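Local structure of conserved hypothetical membrane lipoprotein (Ureaplasma parvum, 3K63) at residues F17-A22 with Q27-L32; I47-Y52 with L56-I61. The protein is of unknown function but belongs to the membrane-associated lipoproteins, and the piece described here carries its Lipoprotein_17 domain. All coordinates share one frame; numbering follows the deposited sequence.

Overall arrangement
The two contacts follow one another along the chain, contact 1 closing before contact 2 opens, and their centres lie about 14 Å apart. Strands 17-21 and 45-49 form a two-stranded antiparallel sheet, so 17-22 and 47-52 are neighbours: the backbones of Asp18 and Gln48 meet in a probable hydrogen bond. Contact 1 ties the other edge of strand 17-21 to the loop before helix 34-40, while contact 2 carries strand 45-49 over to strand 56-64, the outermost strand of the three-stranded sheet. Together they show how side chains can join pieces of a small Lipoprotein_17 domain where sheet bonding stops.

Contact 1. Residues F17-A22 with Q27-L32; sequences FDFKLA and QNYDQL
Asp18 and Phe19 lie in the extended backbone of strand 17-21, whereas Tyr29 begins a short 3-10 segment, so the two backbones stay apart and a single side chain spans the distance. The phenol of Tyr29 does this with its hydroxyl in two roles. Tyr29 OH donates to Asp18 OD1 at 3.0 Å, meeting the carboxylate on its anti side and 32° out of its plane, while OD1 itself sits at the edge of the tyrosine ring, near the ring plane. Tyr29 OH also accepts from Phe19 N at 2.9 Å, in a fairly straight bond. In the two-stranded sheet the flanking residues Asp18 and Lys20 bond through their backbones to Gln48 and Glu46; the amide of Phe19 faces the other edge, where the phenol oxygen accepts its N-H much as a carbonyl of a further strand might.

The ring of Phe19 supplies the apolar side of the contact. Its CG lies between the backbone N and the carbonyl carbon (chi1 65°), which turns a face of the ring to the phenol. Tyr29 CE1 lies 3.5 Å above that face of the Phe19 ring, displaced toward the rim, and reaches CZ of Phe19 at 3.6 Å. The two rings meet obliquely, their planes inclined by 43°. Phe19 also packs on Phe63 and Ile60 of strand 56-64, so the phenol leans on a ring that belongs to the hydrophobic interior. At the root of Tyr29 the local turn is closed by Leu32 N bonding to Tyr29 O at 3.1 Å.

Relaying from a backbone amide to a carboxylate fixes the rotation of the hydroxyl, and the nearby negative charge would probably help keep the phenol protonated.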
loop_
_atom_site.group_PDB
_atom_site.type_symbol
_atom_site.label_atom_id
_atom_site.label_comp_id
_atom_site.label_asym_id
_atom_site.label_seq_id
_atom_site.Cartn_x
_atom_site.Cartn_y
_atom_site.Cartn_z
ATOM N N PHE A 17 -4.425 -7.377 -6.627
ATOM C CA PHE A 17 -2.989 -7.224 -6.796
ATOM C C PHE A 17 -2.240 -7.313 -5.480
ATOM O O PHE A 17 -2.821 -7.289 -4.394
ATOM C CB PHE A 17 -2.654 -5.871 -7.431
ATOM C CG PHE A 17 -2.825 -4.699 -6.490
ATOM C CD1 PHE A 17 -4.091 -4.325 -6.051
ATOM C CD2 PHE A 17 -1.718 -3.978 -6.032
ATOM C CE1 PHE A 17 -4.259 -3.255 -5.172
ATOM C CE2 PHE A 17 -1.877 -2.902 -5.151
ATOM C CZ PHE A 17 -3.156 -2.541 -4.722
ATOM N N ASP A 18 -0.930 -7.402 -5.605
ATOM C CA ASP A 18 -0.043 -7.443 -4.470
ATOM C C ASP A 18 1.141 -6.592 -4.884
ATOM O O ASP A 18 1.318 -6.293 -6.072
ATOM C CB ASP A 18 0.420 -8.868 -4.191
ATOM C CG ASP A 18 -0.608 -9.677 -3.416
ATOM O OD1 ASP A 18 -1.154 -9.156 -2.414
ATOM O OD2 ASP A 18 -0.861 -10.846 -3.794
ATOM N N PHE A 19 1.937 -6.174 -3.912
ATOM C CA PHE A 19 3.106 -5.380 -4.225
ATOM C C PHE A 19 4.268 -5.953 -3.450
ATOM O O PHE A 19 4.099 -6.674 -2.465
ATOM C CB PHE A 19 2.909 -3.904 -3.850
ATOM C CG PHE A 19 2.750 -3.662 -2.377
ATOM C CD1 PHE A 19 1.482 -3.515 -1.814
ATOM C CD2 PHE A 19 3.863 -3.583 -1.546
ATOM C CE1 PHE A 19 1.323 -3.290 -0.448
ATOM C CE2 PHE A 19 3.726 -3.359 -0.176
ATOM C CZ PHE A 19 2.449 -3.211 0.378
ATOM N N LYS A 20 5.459 -5.638 -3.916
ATOM C CA LYS A 20 6.646 -6.093 -3.259
ATOM C C LYS A 20 7.552 -4.887 -3.402
ATOM O O LYS A 20 7.566 -4.233 -4.444
ATOM C CB LYS A 20 7.200 -7.320 -3.985
ATOM C CG LYS A 20 7.849 -8.324 -3.040
ATOM C CD LYS A 20 8.259 -9.648 -3.701
ATOM C CE LYS A 20 9.558 -9.505 -4.493
ATOM N NZ LYS A 20 9.932 -10.799 -5.138
ATOM N N LEU A 21 8.271 -4.572 -2.333
ATOM C CA LEU A 21 9.171 -3.432 -2.329
ATOM C C LEU A 21 10.598 -3.839 -2.656
ATOM O O LEU A 21 11.139 -4.797 -2.094
ATOM C CB LEU A 21 9.149 -2.745 -0.967
ATOM C CG LEU A 21 8.221 -1.547 -0.762
ATOM C CD1 LEU A 21 6.772 -1.961 -0.863
ATOM C CD2 LEU A 21 8.525 -0.927 0.614
ATOM N N ALA A 22 11.208 -3.100 -3.569
ATOM C CA ALA A 22 12.579 -3.370 -3.972
ATOM C C ALA A 22 13.538 -3.468 -2.781
ATOM O O ALA A 22 14.603 -4.084 -2.879
ATOM C CB ALA A 22 13.059 -2.281 -4.927
ATOM N N GLN A 27 10.105 -10.454 2.046
ATOM C CA GLN A 27 9.355 -10.333 3.295
ATOM C C GLN A 27 7.875 -10.069 3.057
ATOM O O GLN A 27 7.516 -9.226 2.239
ATOM C CB GLN A 27 9.938 -9.214 4.167
ATOM C CG GLN A 27 11.366 -9.439 4.626
ATOM C CD GLN A 27 11.839 -8.349 5.567
ATOM O OE1 GLN A 27 11.360 -8.236 6.697
ATOM N NE2 GLN A 27 12.775 -7.529 5.100
ATOM N N ASN A 28 7.016 -10.786 3.777
ATOM C CA ASN A 28 5.574 -10.611 3.632
ATOM C C ASN A 28 5.097 -9.336 4.307
ATOM O O ASN A 28 5.837 -8.689 5.044
ATOM C CB ASN A 28 4.811 -11.779 4.253
ATOM C CG ASN A 28 5.152 -13.103 3.623
ATOM O OD1 ASN A 28 4.789 -14.157 4.153
ATOM N ND2 ASN A 28 5.846 -13.068 2.482
ATOM N N TYR A 29 3.837 -9.001 4.064
ATOM C CA TYR A 29 3.238 -7.813 4.632
ATOM C C TYR A 29 3.250 -7.848 6.143
ATOM O O TYR A 29 3.542 -6.840 6.783
ATOM C CB TYR A 29 1.793 -7.671 4.181
ATOM C CG TYR A 29 1.606 -7.621 2.690
ATOM C CD1 TYR A 29 2.443 -6.842 1.891
ATOM C CD2 TYR A 29 0.571 -8.323 2.076
ATOM C CE1 TYR A 29 2.256 -6.762 0.515
ATOM C CE2 TYR A 29 0.377 -8.245 0.706
ATOM C CZ TYR A 29 1.225 -7.462 -0.064
ATOM O OH TYR A 29 1.048 -7.364 -1.416
ATOM N N ASP A 30 2.934 -9.006 6.722
ATOM C CA ASP A 30 2.878 -9.095 8.174
ATOM C C ASP A 30 4.222 -9.128 8.896
ATOM O O ASP A 30 4.259 -9.267 10.109
ATOM C CB ASP A 30 2.003 -10.285 8.614
ATOM C CG ASP A 30 2.510 -11.632 8.109
ATOM O OD1 ASP A 30 3.593 -11.690 7.485
ATOM O OD2 ASP A 30 1.806 -12.641 8.353
ATOM N N GLN A 31 5.320 -9.018 8.154
ATOM C CA GLN A 31 6.658 -9.008 8.749
ATOM C C GLN A 31 7.230 -7.588 8.591
ATOM O O GLN A 31 8.373 -7.304 8.973
ATOM C CB GLN A 31 7.575 -10.021 8.049
ATOM C CG GLN A 31 7.198 -11.480 8.305
ATOM C CD GLN A 31 7.936 -12.456 7.387
ATOM O OE1 GLN A 31 8.603 -12.048 6.428
ATOM N NE2 GLN A 31 7.810 -13.754 7.672
ATOM N N LEU A 32 6.411 -6.688 8.046
ATOM C CA LEU A 32 6.833 -5.305 7.813
ATOM C C LEU A 32 6.001 -4.253 8.514
ATOM O O LEU A 32 4.793 -4.166 8.329
ATOM C CB LEU A 32 6.836 -4.999 6.322
ATOM C CG LEU A 32 7.901 -5.686 5.481
ATOM C CD1 LEU A 32 7.551 -5.490 4.029
ATOM C CD2 LEU A 32 9.280 -5.126 5.800
#

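Contact 2. Residues I47-Y52 with L56-I61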
loop_
_atom_site.group_PDB
_atom_site.type_symbol
_atom_site.label_atom_id
_atom_site.label_comp_id
_atom_site.label_asym_id
_atom_site.label_seq_id
_atom_site.Cartn_x
_atom_site.Cartn_y
_atom_site.Cartn_z
ATOM N N ILE A 47 4.664 -4.105 -8.708
ATOM C CA ILE A 47 3.255 -4.480 -8.619
ATOM C C ILE A 47 2.993 -5.823 -9.291
ATOM O O ILE A 47 3.505 -6.086 -10.381
ATOM C CB ILE A 47 2.352 -3.437 -9.291
ATOM C CG1 ILE A 47 2.539 -2.076 -8.631
ATOM C CG2 ILE A 47 0.904 -3.857 -9.171
ATOM C CD1 ILE A 47 2.144 -2.055 -7.144
ATOM N N GLN A 48 2.222 -6.680 -8.631
ATOM C CA GLN A 48 1.872 -7.965 -9.213
ATOM C C GLN A 48 0.378 -7.876 -9.424
ATOM O O GLN A 48 -0.415 -8.258 -8.561
ATOM C CB GLN A 48 2.170 -9.135 -8.270
ATOM C CG GLN A 48 3.652 -9.412 -7.979
ATOM C CD GLN A 48 4.217 -8.504 -6.889
ATOM O OE1 GLN A 48 3.648 -8.396 -5.793
ATOM N NE2 GLN A 48 5.344 -7.848 -7.183
ATOM N N GLN A 49 -0.019 -7.331 -10.561
ATOM C CA GLN A 49 -1.438 -7.219 -10.837
ATOM C C GLN A 49 -1.912 -8.586 -11.303
ATOM O O GLN A 49 -1.532 -9.059 -12.375
ATOM C CB GLN A 49 -1.711 -6.168 -11.915
ATOM C CG GLN A 49 -3.179 -5.833 -12.018
ATOM C CD GLN A 49 -3.449 -4.666 -12.932
ATOM O OE1 GLN A 49 -2.603 -3.782 -13.082
ATOM N NE2 GLN A 49 -4.637 -4.640 -13.538
ATOM N N HIS A 50 -2.743 -9.214 -10.482
ATOM C CA HIS A 50 -3.273 -10.536 -10.774
ATOM C C HIS A 50 -4.506 -10.516 -11.654
ATOM O O HIS A 50 -4.676 -11.388 -12.496
ATOM C CB HIS A 50 -3.632 -11.243 -9.474
ATOM C CG HIS A 50 -2.533 -11.233 -8.464
ATOM N ND1 HIS A 50 -2.766 -11.113 -7.112
ATOM C CD2 HIS A 50 -1.192 -11.332 -8.608
ATOM C CE1 HIS A 50 -1.613 -11.134 -6.465
ATOM N NE2 HIS A 50 -0.641 -11.266 -7.349
ATOM N N LYS A 51 -5.370 -9.525 -11.463
ATOM C CA LYS A 51 -6.599 -9.458 -12.239
ATOM C C LYS A 51 -6.850 -8.116 -12.930
ATOM O O LYS A 51 -6.266 -7.094 -12.577
ATOM C CB LYS A 51 -7.775 -9.833 -11.332
ATOM C CG LYS A 51 -7.400 -10.958 -10.386
ATOM C CD LYS A 51 -8.585 -11.763 -9.866
ATOM C CE LYS A 51 -9.446 -10.988 -8.879
ATOM N NZ LYS A 51 -10.488 -11.873 -8.273
ATOM N N TYR A 52 -7.718 -8.145 -13.931
ATOM C CA TYR A 52 -8.070 -6.964 -14.701
ATOM C C TYR A 52 -6.884 -6.307 -15.410
ATOM O O TYR A 52 -6.952 -5.112 -15.708
ATOM C CB TYR A 52 -8.743 -5.905 -13.817
ATOM C CG TYR A 52 -9.935 -6.373 -13.000
ATOM C CD1 TYR A 52 -11.021 -7.028 -13.596
ATOM C CD2 TYR A 52 -9.978 -6.153 -11.618
ATOM C CE1 TYR A 52 -12.117 -7.454 -12.828
ATOM C CE2 TYR A 52 -11.061 -6.572 -10.843
ATOM C CZ TYR A 52 -12.124 -7.224 -11.450
ATOM O OH TYR A 52 -13.166 -7.672 -10.665
ATOM N N LEU A 56 -7.373 -2.555 -16.596
ATOM C CA LEU A 56 -6.838 -1.589 -15.642
ATOM C C LEU A 56 -5.347 -1.624 -15.327
ATOM O O LEU A 56 -4.692 -2.664 -15.453
ATOM C CB LEU A 56 -7.631 -1.772 -14.347
ATOM C CG LEU A 56 -7.120 -1.371 -12.978
ATOM C CD1 LEU A 56 -7.604 0.024 -12.717
ATOM C CD2 LEU A 56 -7.642 -2.330 -11.922
ATOM N N ASP A 57 -4.802 -0.468 -14.952
ATOM C CA ASP A 57 -3.408 -0.425 -14.528
ATOM C C ASP A 57 -3.433 0.139 -13.122
ATOM O O ASP A 57 -4.027 1.194 -12.870
ATOM C CB ASP A 57 -2.520 0.476 -15.364
ATOM C CG ASP A 57 -1.073 0.440 -14.872
ATOM O OD1 ASP A 57 -0.560 -0.691 -14.706
ATOM O OD2 ASP A 57 -0.449 1.508 -14.642
ATOM N N ILE A 58 -2.791 -0.574 -12.206
ATOM C CA ILE A 58 -2.736 -0.167 -10.811
ATOM C C ILE A 58 -1.321 0.171 -10.381
ATOM O O ILE A 58 -0.425 -0.673 -10.468
ATOM C CB ILE A 58 -3.181 -1.285 -9.883
ATOM C CG1 ILE A 58 -4.638 -1.683 -10.131
ATOM C CG2 ILE A 58 -2.969 -0.839 -8.455
ATOM C CD1 ILE A 58 -5.080 -2.893 -9.276
ATOM N N LYS A 59 -1.134 1.391 -9.889
ATOM C CA LYS A 59 0.167 1.841 -9.392
ATOM C C LYS A 59 -0.006 2.384 -7.992
ATOM O O LYS A 59 -1.004 3.037 -7.693
ATOM C CB LYS A 59 0.722 2.980 -10.232
ATOM C CG LYS A 59 1.310 2.606 -11.592
ATOM C CD LYS A 59 2.479 1.635 -11.479
ATOM C CE LYS A 59 3.176 1.470 -12.834
ATOM N NZ LYS A 59 2.266 1.030 -13.935
ATOM N N ILE A 60 0.943 2.105 -7.112
ATOM C CA ILE A 60 0.869 2.672 -5.775
ATOM C C ILE A 60 1.861 3.827 -5.905
ATOM O O ILE A 60 3.052 3.607 -6.084
ATOM C CB ILE A 60 1.367 1.691 -4.721
ATOM C CG1 ILE A 60 0.351 0.559 -4.568
ATOM C CG2 ILE A 60 1.612 2.421 -3.401
ATOM C CD1 ILE A 60 0.850 -0.634 -3.717
ATOM N N ILE A 61 1.391 5.061 -5.847
ATOM C CA ILE A 61 2.320 6.174 -5.994
ATOM C C ILE A 61 2.858 6.696 -4.648
ATOM O O ILE A 61 3.940 7.302 -4.608
ATOM C CB ILE A 61 1.676 7.315 -6.850
ATOM C CG1 ILE A 61 0.509 7.969 -6.109
ATOM C CG2 ILE A 61 1.173 6.739 -8.158
ATOM C CD1 ILE A 61 -0.164 9.114 -6.927
#
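Gln49 reaches across to Leu56 and Ile58 and does with its side-chain amide what a neighbouring strand would do with a peptide group. Its chain is fully drawn out, CG anti to the backbone N (chi1 -168°) and CD continuing the line, which carries the amide to the edge of strand 56-64. There Gln49 NE2 donates to Leu56 O at 2.8 Å, approaching from above the carbonyl plane, and to Lys51 O at 3.1 Å, with both acceptors close to the plane of the amide. Gln49 OE1 receives a weak bond from Ile58 N at 3.3 Å. Two donated bonds and one weak accepted bond together set the amide's rotation, and Lys51 O pins it back to its own loop.

Tyr52 is in a left-handed backbone conformation, and Leu56 N donates to Tyr52 O at 2.7 Å, closing an alpha-turn. Beside it, Leu56 CD2 packs at 4.2 Å on Tyr52 CB. At the other end, Ile47 places CG2 anti to its backbone N and sets it against Ile58 O at 3.7 Å, while its CD1 meets CD1 of Ile60 at 3.9 Å. Along the strand, Asp57 OD2 binds Lys59 NZ in a salt bridge through its syn lone pair.

The axes of strands 47-49 and 56-61 run 154° apart in direction and come no closer than 8.1 Å. Asp57 and Lys59 bond through their backbones to strand 79-87, so Gln49 serves the outer edge of a three-stranded antiparallel sheet: an edge strand covered by a side-chain amide where two sheets of the domain adjoin.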